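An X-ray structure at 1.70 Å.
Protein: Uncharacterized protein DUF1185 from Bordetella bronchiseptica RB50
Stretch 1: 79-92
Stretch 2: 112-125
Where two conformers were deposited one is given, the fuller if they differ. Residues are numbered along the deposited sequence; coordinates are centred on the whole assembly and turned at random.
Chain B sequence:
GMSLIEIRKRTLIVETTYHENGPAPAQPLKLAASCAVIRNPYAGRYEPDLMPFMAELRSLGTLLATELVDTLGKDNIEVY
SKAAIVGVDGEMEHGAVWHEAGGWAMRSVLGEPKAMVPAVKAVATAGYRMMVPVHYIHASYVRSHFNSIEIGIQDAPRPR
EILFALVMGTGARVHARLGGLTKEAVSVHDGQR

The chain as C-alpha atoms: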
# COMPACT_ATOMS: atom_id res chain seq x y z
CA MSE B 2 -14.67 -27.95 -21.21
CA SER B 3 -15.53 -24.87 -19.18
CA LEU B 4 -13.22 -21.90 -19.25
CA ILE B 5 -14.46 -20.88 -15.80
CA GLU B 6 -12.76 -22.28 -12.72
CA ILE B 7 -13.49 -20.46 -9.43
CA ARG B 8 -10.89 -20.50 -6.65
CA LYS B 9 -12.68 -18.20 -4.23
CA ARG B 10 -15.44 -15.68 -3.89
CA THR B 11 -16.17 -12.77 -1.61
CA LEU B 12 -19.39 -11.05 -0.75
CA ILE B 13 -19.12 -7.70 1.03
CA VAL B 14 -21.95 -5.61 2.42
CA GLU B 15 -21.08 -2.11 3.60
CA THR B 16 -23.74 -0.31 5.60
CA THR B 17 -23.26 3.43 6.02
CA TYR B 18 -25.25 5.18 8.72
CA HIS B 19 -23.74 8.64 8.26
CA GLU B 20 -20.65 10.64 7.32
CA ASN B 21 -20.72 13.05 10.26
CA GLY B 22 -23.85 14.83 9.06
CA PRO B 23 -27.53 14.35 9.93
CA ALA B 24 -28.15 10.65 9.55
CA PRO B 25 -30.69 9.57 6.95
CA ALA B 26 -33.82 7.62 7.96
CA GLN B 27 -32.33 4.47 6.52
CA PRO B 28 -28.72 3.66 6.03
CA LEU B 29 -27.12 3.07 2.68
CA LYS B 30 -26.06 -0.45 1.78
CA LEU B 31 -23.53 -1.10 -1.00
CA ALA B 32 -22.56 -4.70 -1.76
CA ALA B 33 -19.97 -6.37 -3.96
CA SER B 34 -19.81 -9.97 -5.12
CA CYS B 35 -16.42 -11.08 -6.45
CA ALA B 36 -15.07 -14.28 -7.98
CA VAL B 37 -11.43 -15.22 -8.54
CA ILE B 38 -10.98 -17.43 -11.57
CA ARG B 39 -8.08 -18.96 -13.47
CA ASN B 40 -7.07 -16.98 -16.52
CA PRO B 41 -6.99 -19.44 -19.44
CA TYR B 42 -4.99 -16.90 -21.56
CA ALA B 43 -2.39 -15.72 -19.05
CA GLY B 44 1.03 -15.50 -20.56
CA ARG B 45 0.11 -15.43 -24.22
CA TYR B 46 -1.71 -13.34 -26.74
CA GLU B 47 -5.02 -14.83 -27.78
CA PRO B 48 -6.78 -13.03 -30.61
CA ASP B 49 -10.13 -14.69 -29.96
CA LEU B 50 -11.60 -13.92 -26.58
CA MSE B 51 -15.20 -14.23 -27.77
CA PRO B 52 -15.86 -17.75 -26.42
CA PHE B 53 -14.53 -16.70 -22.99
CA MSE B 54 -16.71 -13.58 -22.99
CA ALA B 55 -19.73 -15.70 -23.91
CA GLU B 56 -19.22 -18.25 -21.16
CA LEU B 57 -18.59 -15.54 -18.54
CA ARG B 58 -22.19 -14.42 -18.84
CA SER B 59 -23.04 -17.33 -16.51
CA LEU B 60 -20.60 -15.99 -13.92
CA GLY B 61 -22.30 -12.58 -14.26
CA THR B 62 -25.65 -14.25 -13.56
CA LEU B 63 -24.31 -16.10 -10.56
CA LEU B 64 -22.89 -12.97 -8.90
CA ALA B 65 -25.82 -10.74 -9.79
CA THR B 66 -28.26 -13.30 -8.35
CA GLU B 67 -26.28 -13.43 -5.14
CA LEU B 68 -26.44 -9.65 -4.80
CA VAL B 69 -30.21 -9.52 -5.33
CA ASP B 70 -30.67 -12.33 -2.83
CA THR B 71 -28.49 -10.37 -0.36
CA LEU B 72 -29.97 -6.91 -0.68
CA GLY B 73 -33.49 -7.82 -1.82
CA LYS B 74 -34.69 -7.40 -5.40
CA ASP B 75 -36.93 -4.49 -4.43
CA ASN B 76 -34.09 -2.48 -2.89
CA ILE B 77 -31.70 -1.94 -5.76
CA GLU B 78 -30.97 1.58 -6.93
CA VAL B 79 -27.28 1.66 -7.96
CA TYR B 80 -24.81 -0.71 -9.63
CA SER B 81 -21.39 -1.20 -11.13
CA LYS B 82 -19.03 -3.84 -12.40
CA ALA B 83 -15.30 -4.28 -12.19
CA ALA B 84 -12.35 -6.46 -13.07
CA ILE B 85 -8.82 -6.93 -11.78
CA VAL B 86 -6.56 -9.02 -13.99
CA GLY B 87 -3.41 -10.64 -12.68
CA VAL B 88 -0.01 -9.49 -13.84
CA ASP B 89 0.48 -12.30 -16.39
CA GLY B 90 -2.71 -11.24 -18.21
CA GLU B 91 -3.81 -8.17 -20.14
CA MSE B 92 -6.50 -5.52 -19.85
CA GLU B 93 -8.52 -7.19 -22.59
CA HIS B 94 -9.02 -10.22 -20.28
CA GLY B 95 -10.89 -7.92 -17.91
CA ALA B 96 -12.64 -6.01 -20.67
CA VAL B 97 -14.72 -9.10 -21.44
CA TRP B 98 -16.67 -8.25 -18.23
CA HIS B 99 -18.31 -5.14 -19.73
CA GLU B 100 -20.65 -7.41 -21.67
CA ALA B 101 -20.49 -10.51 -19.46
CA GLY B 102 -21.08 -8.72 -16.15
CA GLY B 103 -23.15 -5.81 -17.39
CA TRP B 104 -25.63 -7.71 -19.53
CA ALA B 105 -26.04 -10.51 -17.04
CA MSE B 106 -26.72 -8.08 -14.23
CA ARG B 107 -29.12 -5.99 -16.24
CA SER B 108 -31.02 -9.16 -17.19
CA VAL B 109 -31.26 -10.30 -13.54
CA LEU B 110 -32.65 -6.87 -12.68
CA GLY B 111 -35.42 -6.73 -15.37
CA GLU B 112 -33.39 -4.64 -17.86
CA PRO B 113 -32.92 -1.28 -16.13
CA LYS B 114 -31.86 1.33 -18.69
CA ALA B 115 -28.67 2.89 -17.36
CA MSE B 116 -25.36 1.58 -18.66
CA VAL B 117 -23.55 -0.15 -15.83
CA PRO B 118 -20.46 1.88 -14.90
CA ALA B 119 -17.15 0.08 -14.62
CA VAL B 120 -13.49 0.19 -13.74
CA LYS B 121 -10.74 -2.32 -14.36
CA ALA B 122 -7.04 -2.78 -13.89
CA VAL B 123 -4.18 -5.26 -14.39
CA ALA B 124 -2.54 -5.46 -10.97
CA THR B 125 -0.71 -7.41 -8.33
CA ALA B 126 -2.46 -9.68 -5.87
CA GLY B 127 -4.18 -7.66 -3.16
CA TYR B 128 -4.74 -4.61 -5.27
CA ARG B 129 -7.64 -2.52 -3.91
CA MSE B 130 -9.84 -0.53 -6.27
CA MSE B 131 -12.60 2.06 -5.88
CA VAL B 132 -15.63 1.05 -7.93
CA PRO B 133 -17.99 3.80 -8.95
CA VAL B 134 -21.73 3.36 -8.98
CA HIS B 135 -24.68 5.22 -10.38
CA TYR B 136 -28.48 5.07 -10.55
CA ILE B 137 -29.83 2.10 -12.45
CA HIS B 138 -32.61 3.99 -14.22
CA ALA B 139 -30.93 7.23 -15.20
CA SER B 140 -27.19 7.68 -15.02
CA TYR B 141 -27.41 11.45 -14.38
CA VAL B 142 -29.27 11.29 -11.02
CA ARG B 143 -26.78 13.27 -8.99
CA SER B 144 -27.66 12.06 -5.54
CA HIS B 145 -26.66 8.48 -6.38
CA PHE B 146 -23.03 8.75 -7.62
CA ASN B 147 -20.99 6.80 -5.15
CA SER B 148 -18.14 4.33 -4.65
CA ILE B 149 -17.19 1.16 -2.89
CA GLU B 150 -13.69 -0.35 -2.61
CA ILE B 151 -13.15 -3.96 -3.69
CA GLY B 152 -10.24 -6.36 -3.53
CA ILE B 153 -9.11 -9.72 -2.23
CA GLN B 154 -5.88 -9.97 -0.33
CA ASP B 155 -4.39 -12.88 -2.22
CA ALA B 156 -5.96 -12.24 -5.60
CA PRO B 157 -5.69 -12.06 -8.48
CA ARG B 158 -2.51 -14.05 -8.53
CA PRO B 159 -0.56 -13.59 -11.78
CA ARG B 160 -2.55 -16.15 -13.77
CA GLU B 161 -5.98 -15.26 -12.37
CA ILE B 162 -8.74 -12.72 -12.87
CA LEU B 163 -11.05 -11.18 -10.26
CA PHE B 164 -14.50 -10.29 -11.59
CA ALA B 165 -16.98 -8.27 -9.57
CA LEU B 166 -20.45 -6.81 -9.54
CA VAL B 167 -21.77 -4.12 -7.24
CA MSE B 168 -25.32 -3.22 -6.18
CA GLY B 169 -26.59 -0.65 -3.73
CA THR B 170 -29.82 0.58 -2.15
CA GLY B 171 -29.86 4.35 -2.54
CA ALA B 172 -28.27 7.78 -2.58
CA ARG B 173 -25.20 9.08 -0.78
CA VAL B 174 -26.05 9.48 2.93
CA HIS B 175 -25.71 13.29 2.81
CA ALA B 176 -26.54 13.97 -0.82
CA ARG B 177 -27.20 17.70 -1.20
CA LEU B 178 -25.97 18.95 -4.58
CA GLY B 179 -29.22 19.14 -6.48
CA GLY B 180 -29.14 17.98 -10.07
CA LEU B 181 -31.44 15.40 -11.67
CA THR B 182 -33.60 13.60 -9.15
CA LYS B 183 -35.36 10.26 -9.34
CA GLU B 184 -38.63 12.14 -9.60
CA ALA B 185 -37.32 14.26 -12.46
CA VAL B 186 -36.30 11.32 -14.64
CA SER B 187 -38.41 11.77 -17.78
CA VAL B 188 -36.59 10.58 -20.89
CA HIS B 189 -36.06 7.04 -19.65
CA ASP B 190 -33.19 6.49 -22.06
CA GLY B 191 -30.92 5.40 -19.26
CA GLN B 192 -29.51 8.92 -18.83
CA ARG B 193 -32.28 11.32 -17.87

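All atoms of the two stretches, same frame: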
# COMPACT_ATOMS: atom_id res chain seq x y z
N VAL B 79 -28.55 1.35 -7.30
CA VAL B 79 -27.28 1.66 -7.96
C VAL B 79 -26.52 0.37 -8.29
O VAL B 79 -26.74 -0.65 -7.67
CB VAL B 79 -26.37 2.61 -7.11
CG1 VAL B 79 -27.07 3.97 -6.85
CG2 VAL B 79 -25.93 1.96 -5.79
N TYR B 80 -25.65 0.45 -9.30
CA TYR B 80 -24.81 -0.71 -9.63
C TYR B 80 -23.51 -0.30 -10.32
O TYR B 80 -23.31 0.87 -10.66
CB TYR B 80 -25.58 -1.82 -10.43
CG TYR B 80 -26.30 -1.45 -11.73
CD1 TYR B 80 -26.02 -0.28 -12.46
CD2 TYR B 80 -27.22 -2.33 -12.27
CE1 TYR B 80 -26.72 0.00 -13.68
CE2 TYR B 80 -27.86 -2.08 -13.49
CZ TYR B 80 -27.62 -0.93 -14.18
OH TYR B 80 -28.36 -0.74 -15.35
N SER B 81 -22.65 -1.30 -10.47
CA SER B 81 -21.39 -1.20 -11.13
C SER B 81 -20.83 -2.58 -11.38
O SER B 81 -21.35 -3.60 -10.91
CB SER B 81 -20.37 -0.40 -10.32
OG SER B 81 -19.23 -0.06 -11.12
N LYS B 82 -19.71 -2.59 -12.07
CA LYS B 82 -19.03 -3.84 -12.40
C LYS B 82 -17.56 -3.55 -12.47
O LYS B 82 -17.16 -2.44 -12.80
CB LYS B 82 -19.52 -4.41 -13.73
CG LYS B 82 -19.25 -3.53 -14.97
CD LYS B 82 -20.16 -3.85 -16.16
CE LYS B 82 -19.98 -2.82 -17.25
NZ LYS B 82 -20.91 -2.91 -18.38
N ALA B 83 -16.74 -4.55 -12.19
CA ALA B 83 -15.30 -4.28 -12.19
C ALA B 83 -14.50 -5.53 -12.39
O ALA B 83 -14.98 -6.65 -12.22
CB ALA B 83 -14.90 -3.61 -10.87
N ALA B 84 -13.27 -5.33 -12.83
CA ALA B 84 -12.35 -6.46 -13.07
C ALA B 84 -10.92 -6.11 -12.70
O ALA B 84 -10.47 -5.03 -12.97
CB ALA B 84 -12.38 -6.92 -14.52
N ILE B 85 -10.24 -7.06 -12.09
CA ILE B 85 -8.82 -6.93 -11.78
C ILE B 85 -8.14 -8.19 -12.35
O ILE B 85 -8.38 -9.32 -11.90
CB ILE B 85 -8.47 -6.80 -10.27
CG1 ILE B 85 -9.38 -5.76 -9.62
CG2 ILE B 85 -6.93 -6.43 -10.10
CD1 ILE B 85 -9.23 -5.60 -8.14
N VAL B 86 -7.25 -7.95 -13.30
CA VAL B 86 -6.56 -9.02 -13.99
C VAL B 86 -5.18 -9.15 -13.38
O VAL B 86 -4.55 -8.16 -13.03
CB VAL B 86 -6.44 -8.76 -15.53
CG1 VAL B 86 -5.78 -9.94 -16.25
CG2 VAL B 86 -7.83 -8.44 -16.13
N GLY B 87 -4.74 -10.39 -13.22
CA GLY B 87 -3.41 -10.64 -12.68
C GLY B 87 -2.31 -10.22 -13.62
O GLY B 87 -2.54 -10.04 -14.85
N VAL B 88 -1.10 -10.10 -13.07
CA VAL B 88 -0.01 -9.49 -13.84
C VAL B 88 0.45 -10.24 -15.08
O VAL B 88 1.11 -9.62 -15.92
CB VAL B 88 1.24 -9.10 -13.02
CG1 VAL B 88 0.94 -7.97 -12.09
CG2 VAL B 88 1.86 -10.29 -12.32
N ASP B 89 0.14 -11.53 -15.18
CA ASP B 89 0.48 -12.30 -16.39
C ASP B 89 -0.59 -12.20 -17.48
O ASP B 89 -0.45 -12.80 -18.53
CB ASP B 89 0.78 -13.77 -16.06
CG ASP B 89 2.11 -13.97 -15.37
OD1 ASP B 89 2.84 -12.98 -15.07
OD2 ASP B 89 2.43 -15.15 -15.10
N GLY B 90 -1.65 -11.43 -17.25
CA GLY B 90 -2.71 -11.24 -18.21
C GLY B 90 -2.60 -9.89 -18.89
O GLY B 90 -1.54 -9.27 -18.90
N GLU B 91 -3.71 -9.47 -19.47
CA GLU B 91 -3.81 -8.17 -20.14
C GLU B 91 -5.17 -7.57 -19.86
O GLU B 91 -6.12 -8.27 -19.47
CB GLU B 91 -3.57 -8.26 -21.64
CG GLU B 91 -4.58 -9.09 -22.40
CD GLU B 91 -4.32 -9.07 -23.90
OE1 GLU B 91 -4.51 -8.02 -24.57
OE2 GLU B 91 -3.92 -10.14 -24.44
N MSE B 92 -5.28 -6.28 -20.12
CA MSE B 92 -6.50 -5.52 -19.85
C MSE B 92 -7.69 -6.14 -20.57
O MSE B 92 -8.78 -6.20 -20.03
CB MSE B 92 -6.33 -4.06 -20.32
CG MSE B 92 -7.28 -3.06 -19.70
SE MSE B 92 -7.11 -2.84 -17.78
CE MSE B 92 -7.52 -0.92 -17.70
N GLU B 112 -33.87 -5.59 -16.81
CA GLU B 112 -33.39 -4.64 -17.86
C GLU B 112 -33.54 -3.14 -17.51
O GLU B 112 -34.13 -2.38 -18.30
CB GLU B 112 -34.02 -4.94 -19.23
CG GLU B 112 -33.91 -6.40 -19.69
CD GLU B 112 -32.51 -6.86 -19.95
OE1 GLU B 112 -31.58 -6.02 -19.95
OE2 GLU B 112 -32.34 -8.08 -20.16
N PRO B 113 -33.01 -2.72 -16.35
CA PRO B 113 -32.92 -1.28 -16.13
C PRO B 113 -32.12 -0.65 -17.27
O PRO B 113 -31.30 -1.33 -17.90
CB PRO B 113 -32.22 -1.15 -14.79
CG PRO B 113 -31.50 -2.50 -14.59
CD PRO B 113 -32.31 -3.50 -15.29
N LYS B 114 -32.35 0.63 -17.49
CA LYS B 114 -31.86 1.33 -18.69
C LYS B 114 -30.48 1.93 -18.64
O LYS B 114 -29.87 2.12 -19.71
CB LYS B 114 -32.81 2.47 -19.07
CG LYS B 114 -34.23 2.05 -19.50
CD LYS B 114 -34.29 1.58 -20.91
CE LYS B 114 -35.72 1.40 -21.37
NZ LYS B 114 -36.39 2.70 -21.65
N ALA B 115 -30.00 2.27 -17.45
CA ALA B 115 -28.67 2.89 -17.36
C ALA B 115 -27.54 1.91 -17.65
O ALA B 115 -27.57 0.76 -17.24
CB ALA B 115 -28.47 3.57 -16.04
N MSE B 116 -26.57 2.37 -18.43
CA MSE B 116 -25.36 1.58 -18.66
C MSE B 116 -24.74 1.31 -17.29
O MSE B 116 -24.76 2.17 -16.44
CB MSE B 116 -24.34 2.33 -19.50
CG MSE B 116 -23.12 1.51 -19.86
SE MSE B 116 -21.91 2.46 -21.10
CE MSE B 116 -21.16 3.63 -19.85
N VAL B 117 -24.15 0.16 -17.11
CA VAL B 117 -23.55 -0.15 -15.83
C VAL B 117 -22.16 0.47 -15.88
O VAL B 117 -21.41 0.21 -16.83
CB VAL B 117 -23.38 -1.69 -15.64
CG1 VAL B 117 -22.76 -1.98 -14.26
CG2 VAL B 117 -24.69 -2.44 -15.81
N PRO B 118 -21.81 1.31 -14.90
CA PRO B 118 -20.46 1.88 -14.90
C PRO B 118 -19.46 0.80 -14.55
O PRO B 118 -19.84 -0.29 -14.11
CB PRO B 118 -20.55 3.00 -13.88
CG PRO B 118 -21.50 2.52 -12.94
CD PRO B 118 -22.53 1.70 -13.68
N ALA B 119 -18.19 1.09 -14.79
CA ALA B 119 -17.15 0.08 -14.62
C ALA B 119 -15.79 0.68 -14.39
O ALA B 119 -15.56 1.84 -14.66
CB ALA B 119 -17.09 -0.77 -15.90
N VAL B 120 -14.92 -0.13 -13.82
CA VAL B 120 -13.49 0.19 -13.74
C VAL B 120 -12.74 -1.12 -13.78
O VAL B 120 -13.25 -2.14 -13.37
CB VAL B 120 -13.14 1.07 -12.51
CG1 VAL B 120 -13.46 0.36 -11.19
CG2 VAL B 120 -11.66 1.60 -12.56
N LYS B 121 -11.55 -1.11 -14.34
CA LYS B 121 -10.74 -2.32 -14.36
C LYS B 121 -9.28 -1.97 -14.34
O LYS B 121 -8.89 -0.84 -14.57
CB LYS B 121 -11.03 -3.17 -15.57
CG LYS B 121 -10.87 -2.47 -16.84
CD LYS B 121 -11.38 -3.35 -18.01
CE LYS B 121 -11.18 -2.61 -19.29
NZ LYS B 121 -12.05 -1.41 -19.35
N ALA B 122 -8.49 -2.96 -13.98
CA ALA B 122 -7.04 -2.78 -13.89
C ALA B 122 -6.35 -4.14 -14.03
O ALA B 122 -6.97 -5.17 -13.85
CB ALA B 122 -6.65 -2.19 -12.54
N VAL B 123 -5.09 -4.10 -14.44
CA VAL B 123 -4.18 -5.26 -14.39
C VAL B 123 -3.28 -4.92 -13.21
O VAL B 123 -2.71 -3.85 -13.14
CB VAL B 123 -3.35 -5.43 -15.66
CG1 VAL B 123 -2.33 -6.57 -15.44
CG2 VAL B 123 -4.28 -5.66 -16.86
N ALA B 124 -3.21 -5.82 -12.23
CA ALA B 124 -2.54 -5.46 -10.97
C ALA B 124 -2.04 -6.68 -10.24
O ALA B 124 -2.31 -7.80 -10.58
CB ALA B 124 -3.53 -4.73 -10.08
N THR B 125 -1.26 -6.38 -9.22
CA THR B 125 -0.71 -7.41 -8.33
C THR B 125 -1.78 -7.90 -7.36
O THR B 125 -2.81 -7.27 -7.14
CB THR B 125 0.45 -6.87 -7.51
OG1 THR B 125 -0.02 -5.76 -6.74
CG2 THR B 125 1.59 -6.43 -8.40
O HOH W 1 -1.33 -10.46 -10.09

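Stretches 79-92 and 112-125 pair through parallel strands, residues 79-86 and 119-123, whose axes lie 2° apart and 4.6 Å at closest approach; the two stretches together bury 1089 Å² of surface. Along stretch 2, contact begins in the loop that precedes its strand, where Y80 reaches across. The CA-to-CB bond of Y80 points sideways, but its ring extends to P113, whose CG lies 3.8 Å from Y80 CE2. The phenol then donates a short hydrogen bond to the backbone of A115 (Y80 OH to A115 O, 2.5 Å), with the carbonyl oxygen at the ring edge, near its plane. The CA-to-CB bonds of K114 and M116 point away from stretch 1, whereas that of V117 points toward it. One methyl of V117 covers a face of the tyrosine ring, CG2 sitting 3.9 Å from the Y80 ring centroid and 18° off the normal, a CH-pi contact. Its other methyl, V117 CG1, packs 3.7 Å from K82 CD, so V117 fills the space between an aromatic ring and the aliphatic part of a lysine whose NZ is satisfied elsewhere in the structure.

At P118 the backbone pairing begins. K82 N donates a weak hydrogen bond to P118 O (3.1 Å), and V120 N returns a weak one to K82 O (3.4 Å). From here side chains alternate between the two sheet faces. A119, paired with K82, sets its CB 3.6 Å from K82 CG. V120 and A122 share the other face with A83 and I85, and V120 CG1 lies 4.2 Å from A83 CB. The ladder tightens as it proceeds, beginning with A84 N, which binds V120 O at 3.2 Å. K121, on the face of A119, begins beside A84, their CB atoms 4.1 Å apart, but its end leads away from stretch 1; a CA-H...O contact between K121 CA and A84 O (3.1 Å) supplements the ladder. A122 N binds A84 O at 3.0 Å, and V86 N binds A122 O at 2.8 Å. V123 packs on the same face as K121, with V123 CG2 4.0 Å from V86 CB and 4.1 Å from SE of the selenomethionine M92. The type I turn from G87 to G90, closed by G90 N to G87 O at 2.9 Å, carries stretch 1 past V123.

A124 N binds V86 O at 2.8 Å. K82, A84 and V86 each thus bond through N and O to the two residues that flank their partners A119, K121 and V123, the parallel pattern. A124 CB still meets I85 CG2 at 3.8 Å, while a water accepts from V88 N (3.0 Å to its oxygen) and donates to A124 O (2.9 Å), extending the connection beyond the direct backbone bonds.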